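Local structure of 4-amino-4-deoxychorismate lyase (Legionella pneumophila, 3LUL) at residues Arg34-Ser38 and Lys39-Ala43; Asp79-His83 and Gly84-Ala88; Val172-Thr176 and Cys177-Phe181; Asp261-Ile264 and Phe265-Asn268. The protein belongs to the class IV aminotransferase family of pyridoxal-phosphate enzymes and carries its cofactor covalently attached. One frame throughout, in Å; residues are numbered along the deposited sequence.

Contact 1 (Arg34-Ser38 and Lys39-Ala43); sequences RVNSS and KPSFA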
# COMPACT_ATOMS: atom_id res chain seq x y z
N ARG B 34 -22.04 -6.76 0.86
CA ARG B 34 -23.06 -7.26 -0.03
C ARG B 34 -24.42 -6.72 0.38
O ARG B 34 -24.75 -6.69 1.57
CB ARG B 34 -23.06 -8.76 -0.03
CG ARG B 34 -24.04 -9.37 -1.05
CD ARG B 34 -23.68 -10.82 -1.29
NE ARG B 34 -24.66 -11.51 -2.13
CZ ARG B 34 -24.53 -12.76 -2.62
NH1 ARG B 34 -23.44 -13.50 -2.38
NH2 ARG B 34 -25.51 -13.26 -3.37
N VAL B 35 -25.23 -6.32 -0.60
CA VAL B 35 -26.60 -5.91 -0.34
C VAL B 35 -27.51 -6.93 -1.03
O VAL B 35 -27.35 -7.17 -2.25
CB VAL B 35 -26.88 -4.49 -0.81
CG1 VAL B 35 -28.37 -4.18 -0.65
CG2 VAL B 35 -26.05 -3.52 -0.02
N ASN B 36 -28.40 -7.54 -0.24
CA ASN B 36 -29.35 -8.54 -0.71
C ASN B 36 -30.75 -8.09 -0.36
O ASN B 36 -31.03 -7.80 0.78
CB ASN B 36 -29.13 -9.92 -0.06
CG ASN B 36 -27.71 -10.45 -0.21
OD1 ASN B 36 -27.26 -10.75 -1.32
ND2 ASN B 36 -27.01 -10.63 0.91
N SER B 37 -31.63 -7.99 -1.35
CA SER B 37 -33.02 -7.59 -1.15
C SER B 37 -33.14 -6.29 -0.36
O SER B 37 -33.97 -6.16 0.55
CB SER B 37 -33.82 -8.75 -0.54
OG SER B 37 -33.58 -9.98 -1.22
N SER B 38 -32.28 -5.34 -0.71
CA SER B 38 -32.23 -3.98 -0.16
C SER B 38 -31.72 -3.93 1.27
O SER B 38 -31.86 -2.90 1.92
CB SER B 38 -33.59 -3.29 -0.24
OG SER B 38 -34.09 -3.40 -1.56
N LYS B 39 -31.17 -5.03 1.75
CA LYS B 39 -30.62 -5.13 3.11
C LYS B 39 -29.10 -5.39 3.08
O LYS B 39 -28.64 -6.32 2.41
CB LYS B 39 -31.32 -6.23 3.88
CG LYS B 39 -32.78 -5.89 4.23
CD LYS B 39 -33.58 -7.14 4.61
CE LYS B 39 -34.98 -6.80 5.16
NZ LYS B 39 -36.04 -7.73 4.65
N PRO B 40 -28.33 -4.60 3.84
CA PRO B 40 -26.90 -4.91 3.95
C PRO B 40 -26.68 -6.21 4.74
O PRO B 40 -27.17 -6.36 5.84
CB PRO B 40 -26.30 -3.69 4.67
CG PRO B 40 -27.41 -3.09 5.40
CD PRO B 40 -28.69 -3.44 4.68
N SER B 41 -25.94 -7.13 4.14
CA SER B 41 -25.60 -8.40 4.73
C SER B 41 -24.41 -8.25 5.71
O SER B 41 -23.33 -7.74 5.36
CB SER B 41 -25.20 -9.32 3.58
OG SER B 41 -24.80 -10.59 4.02
N PHE B 42 -24.62 -8.72 6.93
CA PHE B 42 -23.59 -8.72 7.98
C PHE B 42 -23.01 -7.35 8.29
O PHE B 42 -21.83 -7.23 8.58
CB PHE B 42 -22.53 -9.79 7.70
CG PHE B 42 -23.16 -11.11 7.55
CD1 PHE B 42 -23.48 -11.86 8.66
CD2 PHE B 42 -23.59 -11.52 6.31
CE1 PHE B 42 -24.17 -13.06 8.51
CE2 PHE B 42 -24.27 -12.70 6.15
CZ PHE B 42 -24.54 -13.47 7.25
N ALA B 43 -23.89 -6.35 8.29
CA ALA B 43 -23.49 -4.98 8.59
C ALA B 43 -22.71 -4.89 9.90
O ALA B 43 -21.78 -4.11 9.98
CB ALA B 43 -24.72 -4.09 8.67
O HOH W 1 -21.63 -8.33 3.27
O HOH W 2 -24.32 -12.11 1.91
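Asn-36 and Ser-41 come together because of their first torsions: CG of Asn-36 lies opposite its carbonyl carbon (chi1 -55°), while OG of Ser-41 is swung opposite its own backbone N (chi1 179°). The amide nitrogen ND2 of Asn-36 comes to 3.5 Å from CB of Ser-41, and a water joins ND2, which donates to it, to the Ser-41 hydroxyl. The other end of the amide is occupied as well. NE of Arg-34 donates to OD1 of Asn-36 at 2.8 Å, a short but bent bond (131° at the hydrogen) that meets a lone pair in the carbonyl plane though tilted from the guanidinium plane.

Backbone bonds close the turn. Asn-36 and Lys-39 exchange two, each 2.9 Å from N to O, and Ser-41 N gives a third to Arg-34 O. A second water links Arg-34 N to Ser-41 O. Val-35 and Pro-40 share the other face as a non-hydrogen-bonded pair; Pro-40 rests on Phe-69, Ile-73 and Ile-76 of helix 65-78. Ser-38, in the turn, sends OG to the backbone O of Leu-81.

Positive phi at Ser-37 and Ser-38 lets the chain reverse within two residues, as befits an antiparallel two-residue beta hairpin closed by a type I' turn, here at the edge of a mixed sheet.

Contact 2 (Asp79-His83 and Gly84-Ala88); sequences DNLYH and GGIKA
A local apolar contact, made without a hydrogen bond between its two halves, fills the bend where the loop after helix 65-78 enters strand 84-91. Its main side chain is Leu-81, which folds back over the start of the strand. The branch CD2 lies 3.6 Å from the carbonyl oxygen of Gly-85 and reaches CG1 of Ile-86 at 4.4 Å, a loose methyl-to-methylene contact. The buried backbone of Gly-84 lies against the same side chain, with CG of Leu-81 at 4.4 Å from CA of Gly-84. Gly-84 also has phi 162° and psi -151°, a conformation that glycine takes readily.

The approach to this bend is a Schellman motif. Asn-80, with positive phi, is its C-prime residue; Leu-81 N bonds to Ile-76 O and Asn-80 N to Gln-77 O, ending the helix and turning the chain toward the sheet. Leu-81 follows the C-prime residue and packs close to Val-35 of strand 28-36 and Thr-112 of strand 106-113.

On the outer side of the bend, the rings of Tyr-82 and His-83 lean on each other: CD2 of Tyr-82 stands 3.4 Å above the imidazole plane, over its centre, while CD2 of His-83 lies in the plane of the phenol ring at its edge. The imidazole has a second hold, since ND1 of His-83 is hydrogen-bonded to the backbone N of Ser-37, which helps fix the turn of the ring. Ile-86 meanwhile packs on Leu-72 and Ile-76 of the preceding helix.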
# COMPACT_ATOMS: atom_id res chain seq x y z
N ASP B 79 -30.17 5.17 -3.75
CA ASP B 79 -29.67 4.64 -5.02
C ASP B 79 -30.52 3.49 -5.58
O ASP B 79 -30.14 2.88 -6.58
CB ASP B 79 -28.23 4.17 -4.82
CG ASP B 79 -27.28 5.31 -4.45
OD1 ASP B 79 -27.70 6.49 -4.43
OD2 ASP B 79 -26.09 5.03 -4.18
N ASN B 80 -31.66 3.19 -4.95
CA ASN B 80 -32.58 2.17 -5.41
C ASN B 80 -31.97 0.78 -5.58
O ASN B 80 -32.33 0.03 -6.49
CB ASN B 80 -33.26 2.66 -6.70
CG ASN B 80 -34.01 3.97 -6.48
OD1 ASN B 80 -34.98 4.01 -5.72
ND2 ASN B 80 -33.53 5.05 -7.11
N LEU B 81 -31.08 0.42 -4.67
CA LEU B 81 -30.41 -0.86 -4.73
C LEU B 81 -31.31 -1.97 -4.17
O LEU B 81 -32.01 -1.78 -3.14
CB LEU B 81 -29.10 -0.77 -3.95
CG LEU B 81 -27.88 -1.57 -4.34
CD1 LEU B 81 -27.40 -1.19 -5.73
CD2 LEU B 81 -26.79 -1.33 -3.27
N TYR B 82 -31.34 -3.11 -4.85
CA TYR B 82 -31.98 -4.30 -4.31
C TYR B 82 -30.88 -5.31 -4.06
O TYR B 82 -30.52 -5.53 -2.90
CB TYR B 82 -33.09 -4.81 -5.23
CG TYR B 82 -33.96 -5.94 -4.66
CD1 TYR B 82 -35.13 -5.67 -3.92
CD2 TYR B 82 -33.64 -7.28 -4.91
CE1 TYR B 82 -35.93 -6.70 -3.42
CE2 TYR B 82 -34.46 -8.33 -4.42
CZ TYR B 82 -35.59 -8.03 -3.67
OH TYR B 82 -36.38 -9.08 -3.22
N HIS B 83 -30.32 -5.90 -5.11
CA HIS B 83 -29.10 -6.68 -4.99
C HIS B 83 -27.94 -5.83 -5.48
O HIS B 83 -28.03 -5.13 -6.50
CB HIS B 83 -29.13 -7.96 -5.81
CG HIS B 83 -30.23 -8.91 -5.46
ND1 HIS B 83 -30.70 -9.07 -4.18
CD2 HIS B 83 -30.90 -9.80 -6.23
CE1 HIS B 83 -31.65 -9.99 -4.17
NE2 HIS B 83 -31.78 -10.46 -5.40
N GLY B 84 -26.81 -5.91 -4.80
CA GLY B 84 -25.60 -5.17 -5.22
C GLY B 84 -24.61 -5.06 -4.09
O GLY B 84 -24.55 -5.95 -3.24
N GLY B 85 -23.82 -3.98 -4.09
CA GLY B 85 -22.85 -3.76 -3.04
C GLY B 85 -22.78 -2.35 -2.53
O GLY B 85 -23.21 -1.40 -3.21
N ILE B 86 -22.21 -2.21 -1.33
CA ILE B 86 -21.82 -0.90 -0.80
C ILE B 86 -20.38 -0.96 -0.32
O ILE B 86 -19.99 -1.91 0.36
CB ILE B 86 -22.68 -0.43 0.41
CG1 ILE B 86 -24.12 -0.15 0.04
CG2 ILE B 86 -22.08 0.87 1.01
CD1 ILE B 86 -25.00 0.14 1.25
N LYS B 87 -19.58 0.03 -0.72
CA LYS B 87 -18.19 0.15 -0.23
C LYS B 87 -18.12 1.32 0.73
O LYS B 87 -18.57 2.42 0.41
CB LYS B 87 -17.23 0.33 -1.40
CG LYS B 87 -15.75 0.23 -1.00
CD LYS B 87 -14.82 0.24 -2.25
CE LYS B 87 -13.35 0.41 -1.84
NZ LYS B 87 -12.41 0.20 -3.02
N ALA B 88 -17.60 1.09 1.93
CA ALA B 88 -17.35 2.15 2.93
C ALA B 88 -15.85 2.39 2.93
O ALA B 88 -15.10 1.44 2.99
CB ALA B 88 -17.79 1.72 4.28

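Contact 3 (Val172-Thr176 and Cys177-Phe181); sequences VTETT and CANLF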
# COMPACT_ATOMS: atom_id res chain seq x y z
N VAL B 172 0.55 -20.99 2.08
CA VAL B 172 -0.53 -20.26 1.39
C VAL B 172 -1.18 -19.24 2.31
O VAL B 172 -1.42 -19.54 3.48
CB VAL B 172 -1.66 -21.24 0.95
CG1 VAL B 172 -2.71 -20.51 0.09
CG2 VAL B 172 -1.10 -22.45 0.21
N THR B 173 -1.49 -18.06 1.81
CA THR B 173 -2.27 -17.07 2.57
C THR B 173 -3.66 -16.90 1.92
O THR B 173 -4.63 -17.52 2.35
CB THR B 173 -1.52 -15.75 2.80
OG1 THR B 173 -1.20 -15.08 1.55
CG2 THR B 173 -0.26 -16.06 3.57
N GLU B 174 -3.73 -16.10 0.86
CA GLU B 174 -5.01 -15.70 0.26
C GLU B 174 -4.76 -15.21 -1.14
O GLU B 174 -3.60 -15.12 -1.56
CB GLU B 174 -5.61 -14.57 1.11
CG GLU B 174 -4.72 -13.36 1.14
CD GLU B 174 -5.06 -12.37 2.23
OE1 GLU B 174 -6.06 -12.58 2.95
OE2 GLU B 174 -4.35 -11.36 2.32
N THR B 175 -5.83 -14.89 -1.87
CA THR B 175 -5.68 -14.24 -3.16
C THR B 175 -5.69 -12.70 -3.06
O THR B 175 -5.53 -12.13 -1.98
CB THR B 175 -6.78 -14.72 -4.18
OG1 THR B 175 -8.05 -14.15 -3.84
CG2 THR B 175 -6.83 -16.27 -4.24
N THR B 176 -5.86 -12.03 -4.19
CA THR B 176 -6.00 -10.56 -4.21
C THR B 176 -7.28 -10.04 -3.57
O THR B 176 -7.39 -8.85 -3.26
CB THR B 176 -5.97 -10.00 -5.63
OG1 THR B 176 -7.13 -10.43 -6.37
CG2 THR B 176 -4.68 -10.43 -6.36
N CYS B 177 -8.28 -10.91 -3.41
CA CYS B 177 -9.59 -10.46 -2.93
C CYS B 177 -10.40 -11.49 -2.15
O CYS B 177 -11.57 -11.25 -1.86
CB CYS B 177 -10.40 -10.00 -4.16
SG CYS B 177 -10.84 -11.36 -5.25
N ALA B 178 -9.79 -12.60 -1.76
CA ALA B 178 -10.54 -13.71 -1.21
C ALA B 178 -9.67 -14.64 -0.39
O ALA B 178 -8.44 -14.74 -0.62
CB ALA B 178 -11.26 -14.47 -2.35
N ASN B 179 -10.29 -15.26 0.61
CA ASN B 179 -9.66 -16.31 1.39
C ASN B 179 -9.76 -17.62 0.61
O ASN B 179 -10.63 -17.79 -0.26
CB ASN B 179 -10.33 -16.45 2.76
CG ASN B 179 -10.05 -15.24 3.67
OD1 ASN B 179 -10.95 -14.50 4.03
ND2 ASN B 179 -8.78 -15.03 4.02
N LEU B 180 -8.87 -18.54 0.94
CA LEU B 180 -8.80 -19.86 0.31
C LEU B 180 -9.13 -20.99 1.25
O LEU B 180 -8.68 -21.03 2.39
CB LEU B 180 -7.40 -20.12 -0.25
CG LEU B 180 -7.24 -21.43 -1.05
CD1 LEU B 180 -6.30 -21.25 -2.25
CD2 LEU B 180 -6.69 -22.52 -0.18
N PHE B 181 -9.88 -21.96 0.72
CA PHE B 181 -10.24 -23.21 1.40
C PHE B 181 -9.87 -24.34 0.46
O PHE B 181 -9.92 -24.19 -0.77
CB PHE B 181 -11.75 -23.25 1.69
CG PHE B 181 -12.18 -22.42 2.89
CD1 PHE B 181 -12.39 -21.06 2.78
CD2 PHE B 181 -12.46 -23.03 4.09
CE1 PHE B 181 -12.81 -20.31 3.85
CE2 PHE B 181 -12.88 -22.27 5.18
CZ PHE B 181 -13.03 -20.91 5.05
O HOH W 3 -7.14 -17.57 3.23
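Hydrogen bonds shape the turn between Thr-175 and Ala-178. Thr-175 N donates to Ala-178 O at 2.9 Å. The side chain of Thr-175 works from the inside of the bend: with chi1 at 73°, OG1 sits between its backbone N and carbonyl carbon and receives a straight but long bond from Cys-177 N, at 3.3 Å. OG1 is also bonded to OD2 of Asp-162, while OD1 of that carboxylate is bonded to OG1 of Thr-176, so neighbouring threonines are gripped by one acid. The methyl of Ala-178 lies against the Thr-175 hydroxyl, CB standing 3.6 Å from OG1.

Water bridges the wider part of the contact. A single molecule donates to Thr-173 O at 2.7 Å and accepts from both Leu-180 N and the Asn-179 amide, joining the strands where they diverge.

Between the polar side chains, Glu-174 and Asn-179 approach with carboxylate and amide planes 44° apart, and OE1 of Glu-174 stands 3.8 Å from ND2 of Asn-179. Each has its stronger partner in Leu-198: OE1 of Glu-174 takes the backbone N, and ND2 of Asn-179 gives to the backbone O.

Glu-174 OE1 also makes a weak hydrogen bond to N1 of the modified lysine LLP at position 141. An acid beside the pyridine nitrogen, as in related pyridoxal-phosphate enzymes, would tend to favour a protonated pyridine, and the bond from Leu-198 N probably steadies that carboxylate.

Contact 4 (Asp261-Ile264 and Phe265-Asn268); sequences DKLI and FLLN
Ile-264 and Asn-268 lie side by side, one helical turn apart and pointing the same way, with CG2 of Ile-264 at 3.9 Å from ND2 of Asn-268. The carbonyl oxygen of Ile-264 has two partners: it accepts from Asn-268 N at 3.0 Å, and a water donates to it at 2.7 Å. The same water also donates to OD1 of Asn-268, tying the amide back to the carbonyl one turn earlier. Around the helix, Lys-262 runs extended, CG opposite its backbone N (chi1 -178°), so that its methylenes slant across Leu-266; CG approaches CD1 of Leu-266 at 4.0 Å. Leu-263 and Leu-266 make a looser contact.

These pairs ride on regular alpha-helical i to i+4 bonding within helix 258-269, including a straight bond from Leu-267 N to Leu-263 O, with an angle of 173° at the hydrogen. The helix is amphipathic: Leu-263 and Leu-266 are buried, whereas Phe-265 and Asn-268 lie at the surface.

Beyond the helix, Leu-263 and Leu-267 rest on Ile-242 of strand 241-248, and helix 201-212 meets the leucines through Leu-206 and His-209. Asp-261 is salt-bridged through OD1 to Arg-244 of that strand.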
# COMPACT_ATOMS: atom_id res chain seq x y z
N ASP B 261 -21.58 -27.40 -2.26
CA ASP B 261 -23.01 -27.09 -2.43
C ASP B 261 -23.73 -26.83 -1.11
O ASP B 261 -24.54 -25.91 -1.02
CB ASP B 261 -23.75 -28.18 -3.21
CG ASP B 261 -23.18 -28.37 -4.60
OD1 ASP B 261 -23.01 -27.37 -5.31
OD2 ASP B 261 -22.89 -29.52 -4.97
N LYS B 262 -23.40 -27.61 -0.09
CA LYS B 262 -23.95 -27.39 1.24
C LYS B 262 -23.56 -26.01 1.80
O LYS B 262 -24.40 -25.29 2.33
CB LYS B 262 -23.48 -28.48 2.22
CG LYS B 262 -24.09 -28.28 3.61
CD LYS B 262 -24.07 -29.52 4.49
CE LYS B 262 -24.90 -29.29 5.75
NZ LYS B 262 -24.89 -30.42 6.70
N LEU B 263 -22.29 -25.65 1.70
CA LEU B 263 -21.83 -24.36 2.20
C LEU B 263 -22.45 -23.17 1.45
O LEU B 263 -22.86 -22.19 2.08
CB LEU B 263 -20.31 -24.30 2.22
CG LEU B 263 -19.67 -25.28 3.22
CD1 LEU B 263 -18.18 -25.19 3.07
CD2 LEU B 263 -20.11 -25.03 4.67
N ILE B 264 -22.60 -23.28 0.13
CA ILE B 264 -23.32 -22.26 -0.65
C ILE B 264 -24.75 -22.09 -0.14
O ILE B 264 -25.23 -20.94 0.09
CB ILE B 264 -23.35 -22.61 -2.16
CG1 ILE B 264 -21.96 -22.42 -2.75
CG2 ILE B 264 -24.42 -21.76 -2.90
CD1 ILE B 264 -21.80 -22.96 -4.15
N PHE B 265 -25.42 -23.21 0.11
CA PHE B 265 -26.77 -23.16 0.62
C PHE B 265 -26.82 -22.44 1.95
O PHE B 265 -27.62 -21.52 2.14
CB PHE B 265 -27.39 -24.56 0.73
CG PHE B 265 -28.78 -24.55 1.36
CD1 PHE B 265 -28.93 -24.60 2.73
CD2 PHE B 265 -29.91 -24.46 0.57
CE1 PHE B 265 -30.18 -24.57 3.31
CE2 PHE B 265 -31.18 -24.45 1.16
CZ PHE B 265 -31.30 -24.49 2.53
N LEU B 266 -25.94 -22.82 2.88
CA LEU B 266 -25.95 -22.25 4.22
C LEU B 266 -25.63 -20.74 4.23
O LEU B 266 -26.33 -19.96 4.89
CB LEU B 266 -25.00 -23.02 5.13
CG LEU B 266 -25.41 -24.46 5.44
CD1 LEU B 266 -24.30 -25.18 6.17
CD2 LEU B 266 -26.74 -24.47 6.22
N LEU B 267 -24.62 -20.34 3.47
CA LEU B 267 -24.28 -18.91 3.37
C LEU B 267 -25.48 -18.15 2.80
O LEU B 267 -25.75 -17.06 3.26
CB LEU B 267 -23.05 -18.65 2.51
CG LEU B 267 -21.71 -19.18 3.03
CD1 LEU B 267 -20.65 -19.01 1.93
CD2 LEU B 267 -21.23 -18.53 4.34
N ASN B 268 -26.18 -18.75 1.85
CA ASN B 268 -27.36 -18.13 1.23
C ASN B 268 -28.54 -17.94 2.16
O ASN B 268 -29.25 -16.95 2.00
CB ASN B 268 -27.85 -18.93 0.02
CG ASN B 268 -27.09 -18.60 -1.24
OD1 ASN B 268 -26.24 -17.71 -1.27
ND2 ASN B 268 -27.41 -19.33 -2.32
O HOH W 4 -23.88 -18.86 -1.04

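How the contacts relate
Contacts 1 to 4 follow one another along the chain without interleaving. Contacts 1 and 2 are neighbours, their centres 8 Å apart: strands 28-36 and 84-91 lie side by side in the smaller sheet, and backbone bonds from Val-35 to Gly-84 and from Ser-38 to Tyr-82 join the hairpin directly to the helix-to-strand bend. Contact 3 belongs to the larger sheet, about 23 Å from contact 1 between centres. Contact 4, its centre about 19 Å from that of contact 3, lies on a helix packed against strand 241-248 of that larger sheet. The four therefore sample both sheets, and contact 3, in the larger sheet, is the one that reaches the cofactor.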